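Local coordinates for protein carbohydrate binding module (Ruminococcus flavefaciens, PDB 4V1K) that probably recognises plant cell-wall polysaccharides as a non-catalytic module of the family 9 glycoside hydrolase Cel9A, helping to direct this cellulosomal enzyme to its substrate, at residues Glu23-Phe28 with Gly71-Gly76; Gly59-Ser64 with Gly88-Lys93. All coordinates share one frame; numbering follows the deposited sequence. Where two conformers were deposited one is given.

Contact 1. Residues Glu23-Phe28 with Gly71-Gly76; sequences ERMIGF and GYWAMG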
ATOM      1  N   GLU A  23      -1.988  14.881   1.136  1.00 22.68           N
ATOM      2  CA  GLU A  23      -3.007  13.866   0.902  1.00 23.24           C
ATOM      3  C   GLU A  23      -2.523  12.766  -0.024  1.00 21.33           C
ATOM      4  O   GLU A  23      -3.308  11.879  -0.366  1.00 23.02           O
ATOM      5  CB  GLU A  23      -4.275  14.510   0.301  1.00 26.31           C
ATOM      6  CG  GLU A  23      -4.933  15.521   1.222  1.00 31.48           C
ATOM      7  CD  GLU A  23      -6.154  16.204   0.643  1.00 36.49           C
ATOM      8  OE1 GLU A  23      -6.248  16.443  -0.576  1.00 32.31           O
ATOM      9  OE2 GLU A  23      -7.037  16.531   1.450  1.00 45.38           O
ATOM     10  N   ARG A  24      -1.241  12.764  -0.414  1.00 20.14           N
ATOM     11  CA  ARG A  24      -0.805  11.829  -1.466  1.00 18.15           C
ATOM     12  C   ARG A  24      -0.509  10.404  -0.958  1.00 17.73           C
ATOM     13  O   ARG A  24      -0.129   9.523  -1.728  1.00 20.46           O
ATOM     14  CB  ARG A  24       0.396  12.393  -2.233  1.00 19.92           C
ATOM     15  CG  ARG A  24      -0.000  13.542  -3.153  1.00 20.75           C
ATOM     16  CD  ARG A  24       1.142  14.060  -3.970  1.00 22.50           C
ATOM     17  NE  ARG A  24       0.711  15.057  -4.939  1.00 23.86           N
ATOM     18  CZ  ARG A  24       1.248  16.256  -5.067  1.00 25.21           C
ATOM     19  NH1 ARG A  24       2.249  16.672  -4.246  1.00 27.19           N
ATOM     20  NH2 ARG A  24       0.775  17.055  -6.029  1.00 26.17           N
HETATM   21  N   MSE A  25      -0.665  10.167   0.337  1.00 17.95           N
HETATM   22  CA  MSE A  25      -0.642   8.778   0.858  1.00 19.74           C
HETATM   23  C   MSE A  25      -2.039   8.362   1.309  1.00 19.61           C
HETATM   24  O   MSE A  25      -2.697   9.042   2.112  1.00 24.88           O
HETATM   25  CB  MSE A  25       0.336   8.599   2.025  1.00 20.92           C
HETATM   26  CG  MSE A  25       1.752   9.013   1.663  1.00 18.89           C
HETATM   27 SE   MSE A  25       3.152   8.344   2.840  1.00 20.82          SE
HETATM   28  CE  MSE A  25       3.460   6.621   1.970  1.00 20.21           C
ATOM     29  N   ILE A  26      -2.475   7.234   0.795  1.00 18.77           N
ATOM     30  CA  ILE A  26      -3.803   6.699   1.132  0.50 20.43           C
ATOM     31  C   ILE A  26      -3.646   5.548   2.111  1.00 18.57           C
ATOM     32  O   ILE A  26      -2.913   4.575   1.871  1.00 18.75           O
ATOM     33  CB  ILE A  26      -4.570   6.246  -0.102  0.50 21.87           C
ATOM     34  CG1 ILE A  26      -4.734   7.439  -1.052  0.50 24.60           C
ATOM     35  CG2 ILE A  26      -5.921   5.698   0.327  0.50 22.81           C
ATOM     36  CD1 ILE A  26      -4.859   7.072  -2.509  0.50 25.83           C
ATOM     37  N   GLY A  27      -4.298   5.707   3.277  1.00 19.11           N
ATOM     38  CA  GLY A  27      -4.146   4.794   4.389  1.00 19.19           C
ATOM     39  C   GLY A  27      -5.223   3.719   4.512  1.00 19.68           C
ATOM     40  O   GLY A  27      -6.397   3.988   4.236  1.00 20.19           O
ATOM     41  N   PHE A  28      -4.793   2.526   4.960  1.00 17.73           N
ATOM     42  CA  PHE A  28      -5.677   1.412   5.306  1.00 17.82           C
ATOM     43  C   PHE A  28      -5.271   0.837   6.651  1.00 17.99           C
ATOM     44  O   PHE A  28      -4.102   0.516   6.879  1.00 19.34           O
ATOM     45  CB  PHE A  28      -5.658   0.333   4.232  1.00 19.08           C
ATOM     46  CG  PHE A  28      -5.978   0.848   2.871  1.00 19.66           C
ATOM     47  CD1 PHE A  28      -7.313   0.975   2.470  1.00 22.19           C
ATOM     48  CD2 PHE A  28      -4.965   1.235   2.000  1.00 21.49           C
ATOM     49  CE1 PHE A  28      -7.626   1.470   1.223  1.00 24.11           C
ATOM     50  CE2 PHE A  28      -5.291   1.740   0.755  1.00 23.28           C
ATOM     51  CZ  PHE A  28      -6.612   1.854   0.380  1.00 24.46           C
ATOM     52  N   GLY A  71      10.419   7.057  15.162  1.00 19.50           N
ATOM     53  CA  GLY A  71       9.157   7.764  15.036  1.00 19.06           C
ATOM     54  C   GLY A  71       7.935   6.938  14.686  1.00 17.23           C
ATOM     55  O   GLY A  71       6.956   7.464  14.192  1.00 15.98           O
ATOM     56  N   TYR A  72       8.008   5.652  14.972  1.00 16.52           N
ATOM     57  CA  TYR A  72       6.890   4.720  14.782  1.00 16.01           C
ATOM     58  C   TYR A  72       6.461   4.629  13.308  1.00 14.66           C
ATOM     59  O   TYR A  72       5.297   4.349  13.001  1.00 15.10           O
ATOM     60  CB  TYR A  72       5.663   5.046  15.676  1.00 15.67           C
ATOM     61  CG  TYR A  72       5.939   5.067  17.160  1.00 18.09           C
ATOM     62  CD1 TYR A  72       6.067   3.864  17.868  1.00 21.35           C
ATOM     63  CD2 TYR A  72       6.049   6.238  17.854  1.00 18.66           C
ATOM     64  CE1 TYR A  72       6.291   3.851  19.225  1.00 23.93           C
ATOM     65  CE2 TYR A  72       6.260   6.247  19.228  1.00 21.25           C
ATOM     66  CZ  TYR A  72       6.362   5.052  19.919  1.00 21.71           C
ATOM     67  OH  TYR A  72       6.581   5.032  21.310  1.00 27.07           O
ATOM     68  N   TRP A  73       7.416   4.819  12.410  1.00 14.75           N
ATOM     69  CA  TRP A  73       7.134   4.939  10.975  1.00 15.86           C
ATOM     70  C   TRP A  73       8.315   4.453  10.164  1.00 16.57           C
ATOM     71  O   TRP A  73       9.477   4.731  10.525  1.00 17.73           O
ATOM     72  CB  TRP A  73       6.895   6.413  10.643  1.00 16.90           C
ATOM     73  CG  TRP A  73       6.740   6.842   9.207  1.00 16.05           C
ATOM     74  CD1 TRP A  73       7.595   7.640   8.519  1.00 16.51           C
ATOM     75  CD2 TRP A  73       5.645   6.583   8.331  1.00 15.22           C
ATOM     76  NE1 TRP A  73       7.120   7.896   7.273  1.00 15.82           N
ATOM     77  CE2 TRP A  73       5.903   7.269   7.125  1.00 15.61           C
ATOM     78  CE3 TRP A  73       4.468   5.840   8.447  1.00 16.22           C
ATOM     79  CZ2 TRP A  73       5.005   7.243   6.043  1.00 16.41           C
ATOM     80  CZ3 TRP A  73       3.578   5.811   7.394  1.00 17.09           C
ATOM     81  CH2 TRP A  73       3.863   6.490   6.190  1.00 18.66           C
ATOM     82  N   ALA A  74       8.025   3.739   9.071  1.00 16.17           N
ATOM     83  CA  ALA A  74       9.067   3.327   8.111  1.00 16.66           C
ATOM     84  C   ALA A  74       8.500   3.381   6.702  1.00 16.58           C
ATOM     85  O   ALA A  74       7.299   3.159   6.508  1.00 17.44           O
ATOM     86  CB  ALA A  74       9.577   1.913   8.418  1.00 17.47           C
HETATM   87  N   MSE A  75       9.367   3.645   5.725  1.00 16.34           N
HETATM   88  CA  MSE A  75       9.008   3.648   4.306  1.00 16.44           C
HETATM   89  C   MSE A  75       9.925   2.735   3.504  1.00 16.98           C
HETATM   90  O   MSE A  75      11.139   2.593   3.806  1.00 21.15           O
HETATM   91  CB  MSE A  75       9.075   5.065   3.693  1.00 18.13           C
HETATM   92  CG  MSE A  75       7.982   5.914   4.330  1.00 19.43           C
HETATM   93 SE   MSE A  75       7.997   7.735   3.555  1.00 22.67          SE
HETATM   94  CE  MSE A  75       7.849   7.489   1.776  1.00 27.82           C
ATOM     95  N   GLY A  76       9.333   2.131   2.468  1.00 17.19           N
ATOM     96  CA  GLY A  76      10.089   1.394   1.494  1.00 18.28           C
ATOM     97  C   GLY A  76      10.717   2.282   0.417  1.00 19.84           C
ATOM     98  O   GLY A  76      10.513   3.532   0.389  1.00 23.38           O
TER
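Met25, modelled as selenomethionine, brings its selenium to the indole rim of Trp73. Met25 SE lies 3.9 Å from Trp73 CZ2 and equally near CH2, so it meets the bond joining these two carbons rather than a single corner. Two measures identify an edge approach: Met25 SE is 5.0 Å from the centroid of the Trp73 six-membered ring, and the line to it runs 83° off the ring normal. This is a Met-aromatic contact with the heavy atom in the plane of the indole, where it faces ring hydrogens instead of the pi cloud. The two side chains arrive from opposite directions. On Trp73, CG stands anti to the backbone N (chi1 173°), which carries the six-membered ring out along the sheet surface toward Met25. The Met25 chain is extended as far as its selenium and then bends at chi3 (87°), so that the SE-CE bond runs across the line to the indole edge, not along it, and selenium makes the closest approach. The two terminal methyls lie side by side, Met25 CE 4.5 Å from Met75 CE, a loose contact. Side chains alone bridge the two segments, since even the nearest CA atoms, those of Met25 and Met75, are 11.5 Å apart, and just 100 Å² is buried in total. Strands 25-29 and 73-83 belong to one antiparallel sheet but are not neighbours in it; strands 109-114 and 55-64 run between them. Lys111 of the former touches both Met25 and Trp73, while Trp115 in the following loop touches both selenomethionines. The cluster thus spans one face of the sheet, whereas Ile26 and Phe28, alternating with Met25, pack against strand 5-15 of the other sheet.

Contact 2. Residues Gly59-Ser64 with Gly88-Lys93; sequences GQFGTS and GTITWK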
ATOM      1  N   GLY A  59       5.691   5.927  -6.845  1.00 16.25           N
ATOM      2  CA  GLY A  59       5.289   6.135  -5.448  1.00 16.59           C
ATOM      3  C   GLY A  59       6.089   5.291  -4.482  1.00 16.56           C
ATOM      4  O   GLY A  59       7.110   4.753  -4.830  1.00 17.97           O
ATOM      5  N   GLN A  60       5.625   5.236  -3.240  1.00 17.63           N
ATOM      6  CA  GLN A  60       6.309   4.555  -2.148  1.00 16.71           C
ATOM      7  C   GLN A  60       5.263   4.121  -1.154  1.00 16.34           C
ATOM      8  O   GLN A  60       4.208   4.764  -1.038  1.00 16.72           O
ATOM      9  CB  GLN A  60       7.243   5.517  -1.384  1.00 20.49           C
ATOM     10  CG  GLN A  60       8.597   5.677  -1.925  1.00 24.70           C
ATOM     11  CD  GLN A  60       9.416   6.685  -1.195  1.00 22.86           C
ATOM     12  OE1 GLN A  60       9.298   7.856  -1.468  1.00 23.23           O
ATOM     13  NE2 GLN A  60      10.306   6.234  -0.314  1.00 23.46           N
ATOM     14  N   PHE A  61       5.589   3.064  -0.411  1.00 15.64           N
ATOM     15  CA  PHE A  61       4.757   2.607   0.710  1.00 15.02           C
ATOM     16  C   PHE A  61       5.362   3.036   2.044  1.00 15.55           C
ATOM     17  O   PHE A  61       6.585   3.115   2.205  1.00 17.39           O
ATOM     18  CB  PHE A  61       4.583   1.081   0.721  1.00 16.55           C
ATOM     19  CG  PHE A  61       3.737   0.545  -0.412  1.00 17.56           C
ATOM     20  CD1 PHE A  61       4.193   0.562  -1.724  1.00 19.16           C
ATOM     21  CD2 PHE A  61       2.495   0.016  -0.167  1.00 17.98           C
ATOM     22  CE1 PHE A  61       3.421   0.056  -2.754  1.00 20.29           C
ATOM     23  CE2 PHE A  61       1.722  -0.508  -1.184  1.00 18.39           C
ATOM     24  CZ  PHE A  61       2.182  -0.489  -2.501  1.00 19.65           C
ATOM     25  N   GLY A  62       4.472   3.298   3.009  1.00 15.69           N
ATOM     26  CA  GLY A  62       4.872   3.492   4.392  1.00 17.11           C
ATOM     27  C   GLY A  62       4.025   2.656   5.340  1.00 16.30           C
ATOM     28  O   GLY A  62       2.926   2.222   4.987  1.00 15.92           O
ATOM     29  N   THR A  63       4.522   2.464   6.552  1.00 15.19           N
ATOM     30  CA  THR A  63       3.799   1.696   7.560  1.00 13.84           C
ATOM     31  C   THR A  63       4.069   2.195   8.975  1.00 15.01           C
ATOM     32  O   THR A  63       5.182   2.622   9.324  1.00 16.00           O
ATOM     33  CB  THR A  63       4.140   0.182   7.462  1.00 15.83           C
ATOM     34  OG1 THR A  63       3.415  -0.582   8.442  1.00 16.28           O
ATOM     35  CG2 THR A  63       5.645  -0.051   7.647  1.00 16.31           C
ATOM     36  N   SER A  64       3.032   2.080   9.813  1.00 14.06           N
ATOM     37  CA  SER A  64       3.228   2.153  11.250  1.00 13.89           C
ATOM     38  C   SER A  64       4.218   1.052  11.703  1.00 14.66           C
ATOM     39  O   SER A  64       4.169  -0.061  11.196  1.00 15.32           O
ATOM     40  CB  SER A  64       1.900   1.949  12.001  1.00 15.76           C
ATOM     41  OG  SER A  64       0.958   2.955  11.646  1.00 16.85           O
ATOM     42  N   GLY A  88      -4.045  -3.292 -13.307  1.00 21.42           N
ATOM     43  CA  GLY A  88      -2.777  -3.912 -12.970  1.00 23.57           C
ATOM     44  C   GLY A  88      -2.525  -3.905 -11.472  1.00 21.88           C
ATOM     45  O   GLY A  88      -3.417  -3.571 -10.678  1.00 22.86           O
ATOM     46  N   THR A  89      -1.291  -4.246 -11.110  1.00 22.13           N
ATOM     47  CA  THR A  89      -0.897  -4.488  -9.730  1.00 22.10           C
ATOM     48  C   THR A  89       0.426  -3.790  -9.399  1.00 22.51           C
ATOM     49  O   THR A  89       1.383  -3.859 -10.174  1.00 26.83           O
ATOM     50  CB  THR A  89      -0.733  -6.002  -9.505  1.00 24.87           C
ATOM     51  OG1 THR A  89      -1.940  -6.662  -9.916  1.00 28.39           O
ATOM     52  CG2 THR A  89      -0.407  -6.326  -8.042  1.00 28.00           C
ATOM     53  N   ILE A  90       0.445  -3.079  -8.279  1.00 19.51           N
ATOM     54  CA  ILE A  90       1.662  -2.487  -7.762  0.50 19.77           C
ATOM     55  C   ILE A  90       2.082  -3.313  -6.546  1.00 18.85           C
ATOM     56  O   ILE A  90       1.306  -3.524  -5.619  1.00 20.26           O
ATOM     57  CB  ILE A  90       1.429  -1.035  -7.351  0.50 19.75           C
ATOM     58  CG1 ILE A  90       1.037  -0.190  -8.569  0.50 19.44           C
ATOM     59  CG2 ILE A  90       2.664  -0.463  -6.686  0.50 20.98           C
ATOM     60  CD1 ILE A  90       0.063   0.918  -8.256  0.50 20.13           C
ATOM     61  N   THR A  91       3.308  -3.793  -6.583  1.00 19.99           N
ATOM     62  CA  THR A  91       3.851  -4.708  -5.580  1.00 20.53           C
ATOM     63  C   THR A  91       5.005  -4.050  -4.798  1.00 20.03           C
ATOM     64  O   THR A  91       5.965  -3.513  -5.415  1.00 22.80           O
ATOM     65  CB  THR A  91       4.360  -5.989  -6.261  1.00 25.20           C
ATOM     66  OG1 THR A  91       3.282  -6.611  -6.967  1.00 28.77           O
ATOM     67  CG2 THR A  91       4.924  -6.963  -5.227  1.00 30.65           C
ATOM     68  N   TRP A  92       4.910  -4.141  -3.456  1.00 20.52           N
ATOM     69  CA  TRP A  92       6.030  -3.829  -2.549  1.00 19.82           C
ATOM     70  C   TRP A  92       6.533  -5.077  -1.830  1.00 19.16           C
ATOM     71  O   TRP A  92       5.804  -5.690  -1.077  1.00 19.83           O
ATOM     72  CB  TRP A  92       5.580  -2.796  -1.528  1.00 20.42           C
ATOM     73  CG  TRP A  92       6.635  -2.362  -0.552  1.00 18.89           C
ATOM     74  CD1 TRP A  92       7.961  -2.175  -0.812  1.00 19.77           C
ATOM     75  CD2 TRP A  92       6.462  -2.057   0.846  1.00 17.97           C
ATOM     76  NE1 TRP A  92       8.615  -1.770   0.314  1.00 20.42           N
ATOM     77  CE2 TRP A  92       7.733  -1.690   1.348  1.00 19.17           C
ATOM     78  CE3 TRP A  92       5.361  -2.046   1.711  1.00 18.42           C
ATOM     79  CZ2 TRP A  92       7.946  -1.313   2.672  1.00 19.59           C
ATOM     80  CZ3 TRP A  92       5.569  -1.667   3.058  1.00 18.94           C
ATOM     81  CH2 TRP A  92       6.860  -1.309   3.518  1.00 19.57           C
ATOM     82  N   LYS A  93       7.784  -5.444  -2.093  1.00 19.80           N
ATOM     83  CA  LYS A  93       8.456  -6.521  -1.366  1.00 21.39           C
ATOM     84  C   LYS A  93       9.034  -5.901  -0.090  1.00 20.72           C
ATOM     85  O   LYS A  93       9.910  -5.023  -0.143  1.00 22.77           O
ATOM     86  CB  LYS A  93       9.553  -7.186  -2.234  1.00 24.79           C
ATOM     87  CG  LYS A  93       8.968  -7.743  -3.545  1.00 32.05           C
ATOM     88  CD  LYS A  93       9.897  -8.605  -4.356  1.00 44.64           C
ATOM     89  CE  LYS A  93       9.096  -9.279  -5.467  1.00 53.18           C
ATOM     90  NZ  LYS A  93       9.931 -10.159  -6.323  1.00 66.22           N
TER
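The axes of segments 59-64 and 88-93 approach to 8.5 Å, their N-to-C directions 52° apart, and the closest CA pair, Phe61 and Trp92 at 7.3 Å, is too widely spaced for backbone pairing, so side chains make the contact. The side chains of Phe61 and Trp92 run antiparallel, side by side, each laying its methylene on the other's ring. Phe61 CB sits over the indole, 3.8 Å from the centroid of the Trp92 six-membered ring, and comes as near as 3.4 Å to Trp92 CE3. In return, Trp92 CB lies 3.9 Å from the centroid of the Phe61 ring, completing a reciprocal pair of CH-pi contacts. The ring planes are only 15° apart, yet the Phe61 ring and the Trp92 five-membered ring have centroids 5.2 Å apart and are slid so far that they barely overlap; the pair is therefore held mainly by methylene-on-face packing. Trp92 CG lies anti to its own N (chi1 -179°), which sends the indole across Phe61 CB toward Thr63, whose CG2 approaches the indole edge. In one of two deposited conformers, Ile90 CG2 lies 4.0 Å from Phe61 CE1 at the ring edge, so this contact is less certain. Replacing Phe61 with an alanine would probably leave Trp92 CB without the ring beneath it and open a gap beside Ile90. The Thr63 hydroxyl turns to polar partners, donating to Ser64 O at 2.9 Å (OG1 to O) and hydrogen-bonding Tyr30 OH. Phe112 and Ile110 extend the apolar layer, touching Phe61 and Trp92 respectively, and Val44 and Val46 of strand 41-49 also reach Phe61. Two antiparallel sheets packed face to face through such a layer form a beta-sandwich, a fold common among carbohydrate-binding modules.

In the fold
The centres of contacts 1 and 2 lie about 10 Å apart. Along the chain their segments alternate: 23-28, 59-64, 71-76, then 88-93. Strands 55-64 and 73-83 join them as antiparallel neighbours, with Ala74 O 2.9 Å from Thr63 N in a probable hydrogen bond. A second probable bond links Gly76 O and Gln60 NE2 at 2.8 Å, and Met75 CE packs on Gln60 CD. Contact 1 lies across the outer face of this sheet, whereas contact 2 joins its inner face to strand 87-93 of the opposing sheet. Trp73, partly exposed beside a polyethylene glycol probably from the crystallisation liquor, might belong to a glycan-binding surface, though no sugar is bound; contact 2 belongs to the sandwich core.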